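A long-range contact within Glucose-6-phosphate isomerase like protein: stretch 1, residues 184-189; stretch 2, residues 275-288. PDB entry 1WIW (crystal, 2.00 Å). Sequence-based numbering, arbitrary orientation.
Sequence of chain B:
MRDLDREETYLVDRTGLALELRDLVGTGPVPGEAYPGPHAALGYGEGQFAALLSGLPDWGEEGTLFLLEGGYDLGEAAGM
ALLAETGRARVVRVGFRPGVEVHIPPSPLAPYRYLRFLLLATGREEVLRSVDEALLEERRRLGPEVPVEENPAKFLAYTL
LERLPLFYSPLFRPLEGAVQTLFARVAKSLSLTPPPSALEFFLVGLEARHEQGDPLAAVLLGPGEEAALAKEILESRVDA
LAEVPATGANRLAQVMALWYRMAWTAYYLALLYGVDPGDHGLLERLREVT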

# COMPACT_ATOMS: atom_id res chain seq x y z
N ALA B 184 -10.07 1.73 -9.78
CA ALA B 184 -10.66 3.01 -9.38
C ALA B 184 -10.75 3.91 -10.61
O ALA B 184 -11.79 4.50 -10.88
CB ALA B 184 -9.82 3.67 -8.30
N ARG B 185 -9.66 3.99 -11.38
CA ARG B 185 -9.68 4.88 -12.54
C ARG B 185 -10.50 4.41 -13.73
O ARG B 185 -11.14 5.23 -14.39
CB ARG B 185 -8.26 5.20 -13.02
CG ARG B 185 -8.30 6.45 -13.89
CD ARG B 185 -7.24 6.53 -14.96
NE ARG B 185 -5.94 6.87 -14.43
CZ ARG B 185 -5.07 7.66 -15.04
NH1 ARG B 185 -3.89 7.91 -14.49
NH2 ARG B 185 -5.39 8.22 -16.20
N VAL B 186 -10.49 3.11 -13.99
CA VAL B 186 -11.22 2.54 -15.11
C VAL B 186 -12.61 2.04 -14.71
O VAL B 186 -13.61 2.40 -15.34
CB VAL B 186 -10.42 1.39 -15.75
CG1 VAL B 186 -11.24 0.72 -16.86
CG2 VAL B 186 -9.12 1.92 -16.32
N ALA B 187 -12.68 1.22 -13.67
CA ALA B 187 -13.97 0.68 -13.23
C ALA B 187 -14.72 1.63 -12.29
O ALA B 187 -15.89 1.40 -11.98
CB ALA B 187 -13.76 -0.69 -12.56
N LYS B 188 -14.05 2.70 -11.87
CA LYS B 188 -14.65 3.69 -10.98
C LYS B 188 -15.18 2.98 -9.73
O LYS B 188 -16.18 3.40 -9.13
CB LYS B 188 -15.81 4.40 -11.70
CG LYS B 188 -15.50 4.91 -13.11
CD LYS B 188 -14.39 5.95 -13.11
CE LYS B 188 -14.22 6.61 -14.48
NZ LYS B 188 -13.81 5.65 -15.55
N SER B 189 -14.49 1.90 -9.34
CA SER B 189 -14.90 1.09 -8.20
C SER B 189 -13.84 0.93 -7.12
O SER B 189 -12.64 1.01 -7.39
CB SER B 189 -15.33 -0.30 -8.68
OG SER B 189 -16.42 -0.22 -9.59
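Stretch 2, residues 275-288: VDPGDHGLLERLRE

Residues 275-288 pack as an irregular segment, followed by a turn and a short helix, against the end of a helix and the loop that follows it in residues 184-189. Together the two stretches bury 394 Å², and no two touching residues are closer than 87 positions in sequence. Stretch 2 is extended at Val275 and Asp276, bends at Pro277 (phi/psi -72/-17), makes a type I' turn from Asp279 to Leu282, closed by Leu282 N to Asp279 O at 3.0 Å, and is helical from Glu284 to Glu288. The two backbones come nearest, CA to CA, at Val186 and Pro277, whose CA atoms are 4.6 Å apart; Arg185 CA and Asp279 CA are 7.2 Å apart. The backbone pairing, Arg185 with Asp279 and then Val186 with Pro277, runs in reversed order along the two stretches, while the long Lys188 side chain reaches as far as Leu282.

At the close approach the two backbones exchange CA-H...O contacts, Val186 CA to Pro277 O at 3.5 Å and Pro277 CA to Val186 O at 3.2 Å. Val186, with chi1 t, brings CG1 to 3.9 Å from Pro277 CB, an apolar contact beside this backbone pair.

Lys188 has the largest area covered by the other stretch, 84 Å². It is the first residue after the helix to leave helical phi/psi, and its positive phi (55/32) accompanies a CA-to-CB bond directed toward stretch 2. The chain then folds through chi1 m, chi2 m, chi3 t and chi4 m, which carries the ammonium back toward Arg185 O and Val186 O of its own stretch. There Lys188 NZ donates to Asp276 O at 2.8 Å and Gly278 O at 3.0 Å across the contact, to Arg185 O at 2.9 Å within its own stretch, and weakly to Val186 O at 3.3 Å. A buried charge is thus surrounded by carbonyl oxygens from both stretches. Its aliphatic part is covered as well: Lys188 CG lies 4.1 Å from Val275 CG2, Lys188 CE lies 4.0 Å from Leu282 CD2, and Lys188 CE meets the edge of the His280 ring at CE1, 4.3 Å away.

Two side chains of stretch 2 bond to the backbone of Gly278. Asp276, chi1 t, turns its carboxylate to accept Gly278 N at OD1 (2.8 Å), while His280, chi1 p, donates from ND1 to Gly278 O at 2.9 Å, so that this oxygen serves both the imidazole and Lys188. Phi is positive at His280 and Gly281, as a type I' turn requires.

Arg185 leaves its backbone sideways, but t, t, m torsions for chi1 to chi3 bring its end nearer to stretch 2. Arg185 NH2 forms a salt bridge and hydrogen bond with Asp279 OD2 at 2.9 Å, near the guanidinium plane. Leu283 CD1 covers one face of that group and also lies 3.9 Å from Arg185 CG. Arg287 NH2 comes to 4.4 Å from Arg185 NH2, a pair of like charges with the Asp279 carboxylate close by.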

# COMPACT_ATOMS: atom_id res chain seq x y z
N VAL B 275 -20.94 2.51 -16.64
CA VAL B 275 -20.25 3.79 -16.59
C VAL B 275 -19.11 3.80 -17.60
O VAL B 275 -18.60 2.75 -18.00
CB VAL B 275 -19.68 4.11 -15.19
CG1 VAL B 275 -20.82 4.25 -14.19
CG2 VAL B 275 -18.70 3.02 -14.75
N ASP B 276 -18.72 5.00 -18.01
CA ASP B 276 -17.65 5.16 -18.97
C ASP B 276 -16.32 4.78 -18.31
O ASP B 276 -15.94 5.35 -17.30
CB ASP B 276 -17.59 6.61 -19.44
CG ASP B 276 -16.68 6.80 -20.64
OD1 ASP B 276 -15.81 5.94 -20.87
OD2 ASP B 276 -16.84 7.81 -21.35
N PRO B 277 -15.61 3.79 -18.89
CA PRO B 277 -14.32 3.34 -18.36
C PRO B 277 -13.21 4.37 -18.61
O PRO B 277 -12.15 4.33 -17.98
CB PRO B 277 -14.08 2.04 -19.11
CG PRO B 277 -14.73 2.30 -20.44
CD PRO B 277 -16.02 2.99 -20.05
N GLY B 278 -13.46 5.30 -19.54
CA GLY B 278 -12.48 6.32 -19.85
C GLY B 278 -12.40 7.40 -18.79
O GLY B 278 -13.24 7.44 -17.89
N ASP B 279 -11.40 8.27 -18.88
CA ASP B 279 -11.23 9.35 -17.92
C ASP B 279 -12.22 10.49 -18.18
O ASP B 279 -12.76 11.08 -17.25
CB ASP B 279 -9.81 9.94 -17.99
CG ASP B 279 -8.73 8.96 -17.53
OD1 ASP B 279 -9.05 8.02 -16.77
OD2 ASP B 279 -7.56 9.16 -17.91
N HIS B 280 -12.43 10.77 -19.46
CA HIS B 280 -13.32 11.83 -19.93
C HIS B 280 -13.37 13.09 -19.06
O HIS B 280 -14.44 13.50 -18.60
CB HIS B 280 -14.74 11.30 -20.19
CG HIS B 280 -15.44 10.79 -18.98
ND1 HIS B 280 -14.99 9.71 -18.25
CD2 HIS B 280 -16.61 11.17 -18.40
CE1 HIS B 280 -15.85 9.45 -17.27
NE2 HIS B 280 -16.84 10.32 -17.34
N GLY B 281 -12.21 13.70 -18.85
CA GLY B 281 -12.10 14.94 -18.09
C GLY B 281 -12.29 14.94 -16.59
O GLY B 281 -12.28 16.01 -15.98
N LEU B 282 -12.46 13.77 -15.98
CA LEU B 282 -12.67 13.70 -14.53
C LEU B 282 -11.42 14.00 -13.69
O LEU B 282 -11.54 14.44 -12.55
CB LEU B 282 -13.20 12.32 -14.14
CG LEU B 282 -14.68 12.01 -14.42
CD1 LEU B 282 -15.03 12.39 -15.85
CD2 LEU B 282 -14.94 10.53 -14.18
N LEU B 283 -10.25 13.77 -14.26
CA LEU B 283 -9.00 13.98 -13.53
C LEU B 283 -8.28 15.28 -13.90
O LEU B 283 -7.31 15.65 -13.24
CB LEU B 283 -8.06 12.79 -13.75
CG LEU B 283 -8.56 11.44 -13.21
CD1 LEU B 283 -7.67 10.32 -13.71
CD2 LEU B 283 -8.58 11.49 -11.69
N GLU B 284 -8.76 15.96 -14.93
CA GLU B 284 -8.15 17.22 -15.37
C GLU B 284 -7.91 18.18 -14.21
O GLU B 284 -6.78 18.58 -13.95
CB GLU B 284 -9.05 17.89 -16.42
CG GLU B 284 -9.20 17.09 -17.70
CD GLU B 284 -7.93 17.08 -18.53
OE1 GLU B 284 -7.91 16.39 -19.57
OE2 GLU B 284 -6.96 17.77 -18.15
N ARG B 285 -8.99 18.55 -13.52
CA ARG B 285 -8.90 19.46 -12.39
C ARG B 285 -7.87 18.99 -11.36
O ARG B 285 -7.01 19.76 -10.94
CB ARG B 285 -10.26 19.59 -11.70
CG ARG B 285 -11.40 20.06 -12.59
CD ARG B 285 -11.38 21.57 -12.82
NE ARG B 285 -12.62 22.03 -13.44
CZ ARG B 285 -12.90 23.30 -13.71
NH1 ARG B 285 -12.03 24.26 -13.42
NH2 ARG B 285 -14.06 23.62 -14.27
N LEU B 286 -7.96 17.72 -10.96
CA LEU B 286 -7.04 17.17 -9.96
C LEU B 286 -5.56 17.34 -10.32
O LEU B 286 -4.76 17.74 -9.48
CB LEU B 286 -7.33 15.69 -9.72
CG LEU B 286 -6.52 15.07 -8.57
CD1 LEU B 286 -6.87 15.79 -7.28
CD2 LEU B 286 -6.82 13.58 -8.45
N ARG B 287 -5.20 17.03 -11.56
CA ARG B 287 -3.81 17.17 -11.99
C ARG B 287 -3.33 18.62 -11.88
O ARG B 287 -2.17 18.88 -11.60
CB ARG B 287 -3.64 16.66 -13.42
CG ARG B 287 -2.75 15.42 -13.55
CD ARG B 287 -3.49 14.24 -14.18
NE ARG B 287 -4.17 14.61 -15.42
CZ ARG B 287 -4.97 13.81 -16.11
NH1 ARG B 287 -5.55 14.24 -17.22
NH2 ARG B 287 -5.19 12.57 -15.70
N GLU B 288 -4.24 19.57 -12.09
CA GLU B 288 -3.88 20.98 -12.01
C GLU B 288 -3.46 21.44 -10.63
O GLU B 288 -2.51 22.21 -10.49
CB GLU B 288 -5.04 21.86 -12.49
CG GLU B 288 -5.31 21.74 -13.97
CD GLU B 288 -4.05 21.95 -14.79
OE1 GLU B 288 -3.58 23.10 -14.89
OE2 GLU B 288 -3.52 20.95 -15.32